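Diacylglycerol kinase (Bacillus anthracis, PDB 3S40) probably phosphorylates diacylglycerol or a related lipid with ATP, as a two-domain kinase of the diacylglycerol kinase family. Local coordinates at residues T6-P17 with A38-T47; T99-L107 with N203-P211. All coordinates share one frame; numbering follows the deposited sequence.

Interaction 1 pairs strands 11-15 and 42-46 at one margin of the four-stranded parallel sheet, within the range of the catalytic domain family; interaction 2 joins that range to the beta-sandwich-like C-terminal range, through helix 102-106 and the turn at 207-210. The centres of interactions 1 and 2 are 24 Å apart. They share no element, and interaction 2 sits far nearer the chain centre. Both are partly buried: interaction 1 has a buried strand beside an outermost one, whereas interaction 2 occupies a more central junction; waters bridge parts of both. Main-chain bonds and apolar packing dominate interaction 1, while interaction 2 combines side-chain oxygens that accept backbone N-H groups with the packing of Arg105 on Tyr206.

Interaction 1: T6-P17 with A38-T47; sequences TKFEKVLLIVNP and AFPDLHILHT
Val11 packs against both Phe39 and Leu42 where strands 11-15 and 42-46 run parallel, their short axes 4.7 Å apart and 19° from aligned. Six backbone hydrogen bonds, from Val11 N to Asp41 O through Thr47 N to Val15 O, form a regular parallel ladder; Leu13 N to His43 O is 2.7 Å.

The tight part lies on the face carrying Val11, Leu13 and Val15. With Val11 CG2 anti to its carbonyl carbon, that methyl sits over one face of the Phe39 ring, 4.0 Å from the centroid, while Ala38 CB covers the opposite face. The other branch, Val11 CG1, meets Leu42 CD1 at 3.6 Å. Helix 24-38, the crossover of this beta-alpha-beta unit, touches Leu42 and Ile44. On the other face Leu12 CD1 meets Leu45 CD1 at 3.9 Å, their side chains nearly perpendicular, and helix 52-60 touches both leucines.

The looser end is polar. Lys10 and Asp41 lie side by side, yet Lys10 NZ stays 4.6 Å from Asp41 OD2, beyond a salt bridge. One water links Glu9 O to Asp41 N; another bridges Asp41 OD1 and Val11 O, its oxygen 2.8 Å from Val11 O, which also accepts from His43 N. The chemistry thus implies an edge pairing set by main-chain bonds and apolar packing, with the two bridging waters and the Lys10-Asp41 pair gathered at its more solvent-exposed start.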
# COMPACT_ATOMS: atom_id res chain seq x y z
N THR A 6 -24.84 -11.60 6.44
CA THR A 6 -23.50 -11.07 6.20
C THR A 6 -22.83 -10.58 7.48
O THR A 6 -23.49 -10.29 8.47
CB THR A 6 -23.54 -9.94 5.14
OG1 THR A 6 -22.47 -9.02 5.35
CG2 THR A 6 -24.88 -9.18 5.19
N LYS A 7 -21.50 -10.50 7.47
CA LYS A 7 -20.78 -9.95 8.61
C LYS A 7 -20.64 -8.42 8.53
O LYS A 7 -19.95 -7.81 9.34
CB LYS A 7 -19.41 -10.61 8.74
CG LYS A 7 -18.37 -10.09 7.77
CD LYS A 7 -17.04 -10.83 7.93
CE LYS A 7 -17.15 -12.29 7.52
NZ LYS A 7 -15.83 -12.94 7.30
N PHE A 8 -21.28 -7.81 7.53
CA PHE A 8 -21.22 -6.36 7.36
C PHE A 8 -22.62 -5.77 7.27
O PHE A 8 -23.23 -5.78 6.21
CB PHE A 8 -20.44 -6.00 6.10
CG PHE A 8 -19.06 -6.56 6.06
CD1 PHE A 8 -18.12 -6.19 7.01
CD2 PHE A 8 -18.69 -7.44 5.05
CE1 PHE A 8 -16.82 -6.71 6.98
CE2 PHE A 8 -17.39 -7.97 5.00
CZ PHE A 8 -16.46 -7.60 5.97
N GLU A 9 -23.10 -5.24 8.39
CA GLU A 9 -24.48 -4.77 8.46
C GLU A 9 -24.65 -3.50 7.63
O GLU A 9 -25.61 -3.36 6.89
CB GLU A 9 -24.85 -4.51 9.91
CG GLU A 9 -26.32 -4.64 10.21
CD GLU A 9 -26.62 -4.40 11.67
OE1 GLU A 9 -26.88 -3.23 12.04
OE2 GLU A 9 -26.58 -5.38 12.45
N LYS A 10 -23.69 -2.59 7.74
CA LYS A 10 -23.71 -1.36 6.96
C LYS A 10 -22.42 -1.19 6.18
O LYS A 10 -21.30 -1.39 6.70
CB LYS A 10 -23.97 -0.15 7.86
CG LYS A 10 -25.33 -0.21 8.54
CD LYS A 10 -25.34 0.59 9.81
CE LYS A 10 -25.78 2.01 9.57
NZ LYS A 10 -26.74 2.43 10.63
N VAL A 11 -22.60 -0.82 4.93
CA VAL A 11 -21.51 -0.68 3.97
C VAL A 11 -21.52 0.72 3.37
O VAL A 11 -22.59 1.26 3.01
CB VAL A 11 -21.60 -1.74 2.84
CG1 VAL A 11 -20.47 -1.59 1.83
CG2 VAL A 11 -21.65 -3.17 3.43
N LEU A 12 -20.34 1.31 3.27
CA LEU A 12 -20.10 2.52 2.48
C LEU A 12 -19.24 2.22 1.26
O LEU A 12 -18.18 1.61 1.38
CB LEU A 12 -19.37 3.55 3.32
CG LEU A 12 -18.81 4.76 2.55
CD1 LEU A 12 -19.93 5.59 1.90
CD2 LEU A 12 -17.95 5.60 3.47
N LEU A 13 -19.70 2.66 0.08
CA LEU A 13 -18.89 2.64 -1.13
C LEU A 13 -18.51 4.07 -1.52
O LEU A 13 -19.37 4.92 -1.78
CB LEU A 13 -19.67 1.97 -2.30
CG LEU A 13 -19.05 2.09 -3.70
CD1 LEU A 13 -17.74 1.29 -3.77
CD2 LEU A 13 -19.98 1.62 -4.83
N ILE A 14 -17.21 4.33 -1.55
CA ILE A 14 -16.70 5.64 -2.00
C ILE A 14 -16.30 5.51 -3.45
O ILE A 14 -15.52 4.64 -3.80
CB ILE A 14 -15.49 6.12 -1.17
CG1 ILE A 14 -15.91 6.29 0.30
CG2 ILE A 14 -14.90 7.44 -1.74
CD1 ILE A 14 -14.75 6.38 1.29
N VAL A 15 -16.84 6.39 -4.28
CA VAL A 15 -16.58 6.36 -5.71
C VAL A 15 -15.85 7.61 -6.18
O VAL A 15 -16.35 8.72 -6.01
CB VAL A 15 -17.89 6.27 -6.52
CG1 VAL A 15 -17.61 6.50 -8.01
CG2 VAL A 15 -18.57 4.92 -6.27
N ASN A 16 -14.68 7.42 -6.77
CA ASN A 16 -14.00 8.48 -7.52
C ASN A 16 -14.53 8.45 -8.95
O ASN A 16 -14.23 7.52 -9.71
CB ASN A 16 -12.49 8.27 -7.49
CG ASN A 16 -11.73 9.32 -8.29
OD1 ASN A 16 -12.32 10.22 -8.87
ND2 ASN A 16 -10.41 9.22 -8.30
N PRO A 17 -15.32 9.47 -9.33
CA PRO A 17 -16.02 9.47 -10.62
C PRO A 17 -15.04 9.47 -11.78
O PRO A 17 -15.37 9.04 -12.88
CB PRO A 17 -16.82 10.78 -10.60
CG PRO A 17 -16.86 11.20 -9.16
CD PRO A 17 -15.58 10.70 -8.56
N ALA A 38 -25.85 -7.93 -2.39
CA ALA A 38 -25.24 -8.65 -1.28
C ALA A 38 -25.47 -7.92 0.04
O ALA A 38 -25.70 -8.56 1.06
CB ALA A 38 -23.75 -8.87 -1.51
N PHE A 39 -25.42 -6.59 0.01
CA PHE A 39 -25.48 -5.80 1.25
C PHE A 39 -26.77 -4.97 1.38
O PHE A 39 -26.91 -3.94 0.74
CB PHE A 39 -24.25 -4.90 1.34
CG PHE A 39 -22.94 -5.63 1.14
CD1 PHE A 39 -22.57 -6.68 1.98
CD2 PHE A 39 -22.07 -5.26 0.12
CE1 PHE A 39 -21.36 -7.34 1.81
CE2 PHE A 39 -20.87 -5.92 -0.06
CZ PHE A 39 -20.51 -6.97 0.79
N PRO A 40 -27.69 -5.38 2.26
CA PRO A 40 -29.01 -4.74 2.33
C PRO A 40 -29.01 -3.28 2.82
O PRO A 40 -30.06 -2.65 2.80
CB PRO A 40 -29.76 -5.64 3.32
CG PRO A 40 -28.70 -6.17 4.20
CD PRO A 40 -27.51 -6.39 3.31
N ASP A 41 -27.87 -2.76 3.27
CA ASP A 41 -27.75 -1.35 3.64
C ASP A 41 -26.45 -0.80 3.10
O ASP A 41 -25.38 -0.99 3.69
CB ASP A 41 -27.81 -1.16 5.16
CG ASP A 41 -27.75 0.31 5.59
OD1 ASP A 41 -27.21 1.17 4.86
OD2 ASP A 41 -28.22 0.61 6.71
N LEU A 42 -26.55 -0.10 1.99
CA LEU A 42 -25.38 0.29 1.23
C LEU A 42 -25.45 1.78 0.90
O LEU A 42 -26.42 2.26 0.35
CB LEU A 42 -25.32 -0.53 -0.06
CG LEU A 42 -24.27 -0.13 -1.11
CD1 LEU A 42 -22.88 -0.27 -0.51
CD2 LEU A 42 -24.41 -0.99 -2.39
N HIS A 43 -24.40 2.50 1.25
CA HIS A 43 -24.41 3.93 1.06
C HIS A 43 -23.31 4.27 0.07
O HIS A 43 -22.15 3.83 0.21
CB HIS A 43 -24.18 4.63 2.42
CG HIS A 43 -24.51 6.09 2.40
ND1 HIS A 43 -24.65 6.83 3.55
CD2 HIS A 43 -24.73 6.94 1.37
CE1 HIS A 43 -24.95 8.08 3.23
NE2 HIS A 43 -25.00 8.17 1.92
N ILE A 44 -23.67 5.01 -0.96
CA ILE A 44 -22.74 5.31 -2.04
C ILE A 44 -22.49 6.80 -2.13
O ILE A 44 -23.44 7.57 -2.27
CB ILE A 44 -23.27 4.83 -3.38
CG1 ILE A 44 -23.61 3.35 -3.31
CG2 ILE A 44 -22.26 5.10 -4.49
CD1 ILE A 44 -24.15 2.81 -4.65
N LEU A 45 -21.22 7.20 -2.07
CA LEU A 45 -20.86 8.61 -2.13
C LEU A 45 -19.81 8.85 -3.19
O LEU A 45 -18.80 8.15 -3.24
CB LEU A 45 -20.29 9.09 -0.78
CG LEU A 45 -21.17 9.01 0.47
CD1 LEU A 45 -20.34 9.44 1.69
CD2 LEU A 45 -22.44 9.89 0.33
N HIS A 46 -20.04 9.85 -4.04
CA HIS A 46 -19.01 10.22 -5.00
C HIS A 46 -18.07 11.23 -4.35
O HIS A 46 -18.53 12.05 -3.57
CB HIS A 46 -19.63 10.84 -6.24
CG HIS A 46 -20.61 9.95 -6.94
ND1 HIS A 46 -21.14 10.25 -8.17
CD2 HIS A 46 -21.14 8.76 -6.58
CE1 HIS A 46 -21.97 9.29 -8.54
NE2 HIS A 46 -21.98 8.37 -7.59
N THR A 47 -16.77 11.14 -4.63
CA THR A 47 -15.85 12.22 -4.24
C THR A 47 -16.03 13.38 -5.21
O THR A 47 -16.47 13.19 -6.33
CB THR A 47 -14.38 11.78 -4.30
OG1 THR A 47 -14.11 11.20 -5.59
CG2 THR A 47 -14.07 10.74 -3.20
O HOH W 1 -25.32 -4.03 4.17
O HOH W 2 -24.51 2.07 4.92

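Interaction 2: T99-L107 with N203-P211; sequences TCNDFSRTL and NGEYLGGIP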
# COMPACT_ATOMS: atom_id res chain seq x y z
N THR A 99 -4.23 2.89 -12.59
CA THR A 99 -3.42 2.07 -13.49
C THR A 99 -2.57 1.04 -12.72
O THR A 99 -2.46 -0.11 -13.14
CB THR A 99 -2.55 2.93 -14.42
OG1 THR A 99 -1.67 3.75 -13.64
CG2 THR A 99 -3.43 3.82 -15.29
N CYS A 100 -2.01 1.44 -11.58
CA CYS A 100 -1.18 0.52 -10.80
C CYS A 100 -1.98 -0.35 -9.83
O CYS A 100 -1.87 -1.57 -9.85
CB CYS A 100 -0.07 1.25 -10.05
SG CYS A 100 1.17 1.91 -11.16
N ASN A 101 -2.75 0.30 -8.96
CA ASN A 101 -3.56 -0.43 -8.01
C ASN A 101 -2.68 -1.40 -7.19
O ASN A 101 -3.03 -2.56 -6.98
CB ASN A 101 -4.67 -1.15 -8.77
CG ASN A 101 -5.43 -0.20 -9.69
OD1 ASN A 101 -5.93 0.83 -9.24
ND2 ASN A 101 -5.48 -0.53 -10.98
N ASP A 102 -1.54 -0.88 -6.75
CA ASP A 102 -0.54 -1.68 -6.05
C ASP A 102 -1.10 -2.43 -4.85
O ASP A 102 -0.88 -3.65 -4.71
CB ASP A 102 0.62 -0.80 -5.60
CG ASP A 102 1.59 -0.52 -6.73
OD1 ASP A 102 1.67 -1.38 -7.63
OD2 ASP A 102 2.25 0.54 -6.72
N PHE A 103 -1.83 -1.74 -3.99
CA PHE A 103 -2.32 -2.47 -2.84
C PHE A 103 -3.44 -3.48 -3.14
O PHE A 103 -3.52 -4.53 -2.49
CB PHE A 103 -2.63 -1.60 -1.62
CG PHE A 103 -2.29 -2.30 -0.36
CD1 PHE A 103 -0.97 -2.35 0.07
CD2 PHE A 103 -3.25 -3.03 0.33
CE1 PHE A 103 -0.62 -3.05 1.21
CE2 PHE A 103 -2.92 -3.74 1.46
CZ PHE A 103 -1.60 -3.76 1.90
N SER A 104 -4.27 -3.17 -4.13
CA SER A 104 -5.29 -4.11 -4.55
C SER A 104 -4.61 -5.37 -5.07
O SER A 104 -5.05 -6.51 -4.79
CB SER A 104 -6.25 -3.47 -5.60
OG SER A 104 -5.77 -3.61 -6.93
N ARG A 105 -3.50 -5.20 -5.78
CA ARG A 105 -2.76 -6.39 -6.25
C ARG A 105 -2.18 -7.19 -5.09
O ARG A 105 -2.17 -8.42 -5.11
CB ARG A 105 -1.65 -6.02 -7.22
CG ARG A 105 -2.17 -5.52 -8.56
CD ARG A 105 -1.04 -4.99 -9.41
NE ARG A 105 -1.52 -4.08 -10.43
CZ ARG A 105 -1.87 -4.45 -11.66
NH1 ARG A 105 -2.30 -3.55 -12.52
NH2 ARG A 105 -1.78 -5.74 -12.00
N THR A 106 -1.71 -6.50 -4.07
CA THR A 106 -1.16 -7.18 -2.91
C THR A 106 -2.20 -8.15 -2.31
O THR A 106 -1.88 -9.27 -1.89
CB THR A 106 -0.65 -6.14 -1.88
OG1 THR A 106 0.51 -5.49 -2.41
CG2 THR A 106 -0.29 -6.82 -0.57
N LEU A 107 -3.46 -7.72 -2.34
CA LEU A 107 -4.58 -8.48 -1.76
C LEU A 107 -5.14 -9.48 -2.76
O LEU A 107 -6.10 -10.21 -2.45
CB LEU A 107 -5.71 -7.53 -1.29
CG LEU A 107 -5.28 -6.49 -0.25
CD1 LEU A 107 -6.43 -5.48 0.03
CD2 LEU A 107 -4.81 -7.15 1.05
N ASN A 203 6.36 -2.68 2.56
CA ASN A 203 5.30 -3.37 3.26
C ASN A 203 4.39 -4.07 2.27
O ASN A 203 3.96 -5.19 2.51
CB ASN A 203 4.46 -2.40 4.09
CG ASN A 203 3.46 -3.13 4.99
OD1 ASN A 203 3.82 -4.05 5.72
ND2 ASN A 203 2.20 -2.73 4.91
N GLY A 204 4.10 -3.40 1.17
CA GLY A 204 3.28 -3.95 0.12
C GLY A 204 4.05 -4.85 -0.83
O GLY A 204 5.27 -4.75 -0.96
N GLU A 205 3.32 -5.72 -1.51
CA GLU A 205 3.93 -6.80 -2.28
C GLU A 205 4.00 -6.44 -3.77
O GLU A 205 4.51 -7.21 -4.57
CB GLU A 205 3.19 -8.11 -1.98
CG GLU A 205 3.09 -8.34 -0.45
CD GLU A 205 2.28 -9.58 -0.02
OE1 GLU A 205 1.83 -9.64 1.15
OE2 GLU A 205 2.09 -10.49 -0.85
N TYR A 206 3.53 -5.24 -4.12
CA TYR A 206 3.54 -4.77 -5.49
C TYR A 206 3.98 -3.32 -5.53
O TYR A 206 3.68 -2.56 -4.62
CB TYR A 206 2.15 -4.89 -6.12
CG TYR A 206 1.83 -6.28 -6.57
CD1 TYR A 206 1.93 -6.64 -7.91
CD2 TYR A 206 1.47 -7.26 -5.65
CE1 TYR A 206 1.66 -7.92 -8.32
CE2 TYR A 206 1.18 -8.54 -6.06
CZ TYR A 206 1.29 -8.87 -7.39
OH TYR A 206 1.00 -10.16 -7.80
N LEU A 207 4.66 -2.94 -6.59
CA LEU A 207 5.12 -1.57 -6.76
C LEU A 207 5.09 -1.23 -8.24
O LEU A 207 5.76 -1.90 -9.03
CB LEU A 207 6.55 -1.43 -6.25
CG LEU A 207 6.74 -0.92 -4.83
CD1 LEU A 207 7.80 -1.74 -4.09
CD2 LEU A 207 7.10 0.56 -4.88
N GLY A 208 4.35 -0.19 -8.59
CA GLY A 208 4.24 0.24 -9.98
C GLY A 208 3.51 -0.76 -10.84
O GLY A 208 3.86 -0.99 -12.00
N GLY A 209 2.47 -1.38 -10.27
CA GLY A 209 1.66 -2.32 -11.02
C GLY A 209 2.24 -3.72 -11.13
O GLY A 209 1.57 -4.63 -11.62
N ILE A 210 3.49 -3.89 -10.68
CA ILE A 210 4.15 -5.20 -10.76
C ILE A 210 4.70 -5.68 -9.43
O ILE A 210 4.86 -4.89 -8.49
CB ILE A 210 5.31 -5.20 -11.78
CG1 ILE A 210 6.43 -4.28 -11.28
CG2 ILE A 210 4.79 -4.82 -13.18
CD1 ILE A 210 7.62 -4.16 -12.21
N PRO A 211 5.01 -6.97 -9.33
CA PRO A 211 5.52 -7.49 -8.06
C PRO A 211 6.70 -6.65 -7.58
O PRO A 211 7.54 -6.23 -8.37
CB PRO A 211 5.96 -8.91 -8.42
CG PRO A 211 5.07 -9.29 -9.59
CD PRO A 211 4.94 -8.01 -10.37
O HOH W 3 -2.33 -9.82 -7.54
O HOH W 4 0.31 -10.25 -3.14
O HOH W 5 1.28 -3.01 -2.73
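The backbones of Cys100 and Gly209 approach to 4.0 Å between CA atoms where the start of helix 102-106 meets the type I' turn from Leu207 to Ile210; farther along, Asp102 faces Tyr206 and Thr106 faces Glu205. Gly208 and Gly209 both have positive phi, and their successive N-H groups turn toward Asp102. That carboxylate takes one bond per oxygen, both on the syn side: Gly209 N to Asp102 OD1 at 2.8 Å and Gly208 N to Asp102 OD2 at 2.9 Å. The donors are up to 19° out of its plane, so this bidentate grip fixes its rotation. Asp73, in the Gly-Gly-Asp-Gly motif of this kinase family, accepts the N-H groups of Asn101 and Asp102, probably steadying the helix start.

One turn along the helix, Arg105 CB stands over the centre of the Tyr206 ring, 3.6 Å from its centroid and 12° off the normal, a CH-pi contact. The extended arginine continues to Cys100 O, which Arg105 NE reaches at 2.6 Å, nearly straight and in the guanidinium plane. Gly209 O lies above one face of that guanidinium, a likely electrostatic attraction, though the angle at Arg105 NE is too poor for a hydrogen bond.

With Thr106 OG1 beside the backbone N (chi1 -70°), the hydroxyl is turned to Glu205, accepts from Glu205 N at 3.0 Å and shares a hydrogen bond with a water donating to Tyr206 O. Thr106 CG2 lies against Glu205 CG. Glu205 OE2 joins Thr106 O through another water, while Glu205 OE1 receives Cys219 N. Direct bonds across this domain junction all run from turn or loop N-H groups to helix side-chain oxygens, consistent with a docking that relies on the turn's backbone shape, the Glu205 N-H and the Tyr206 ring together.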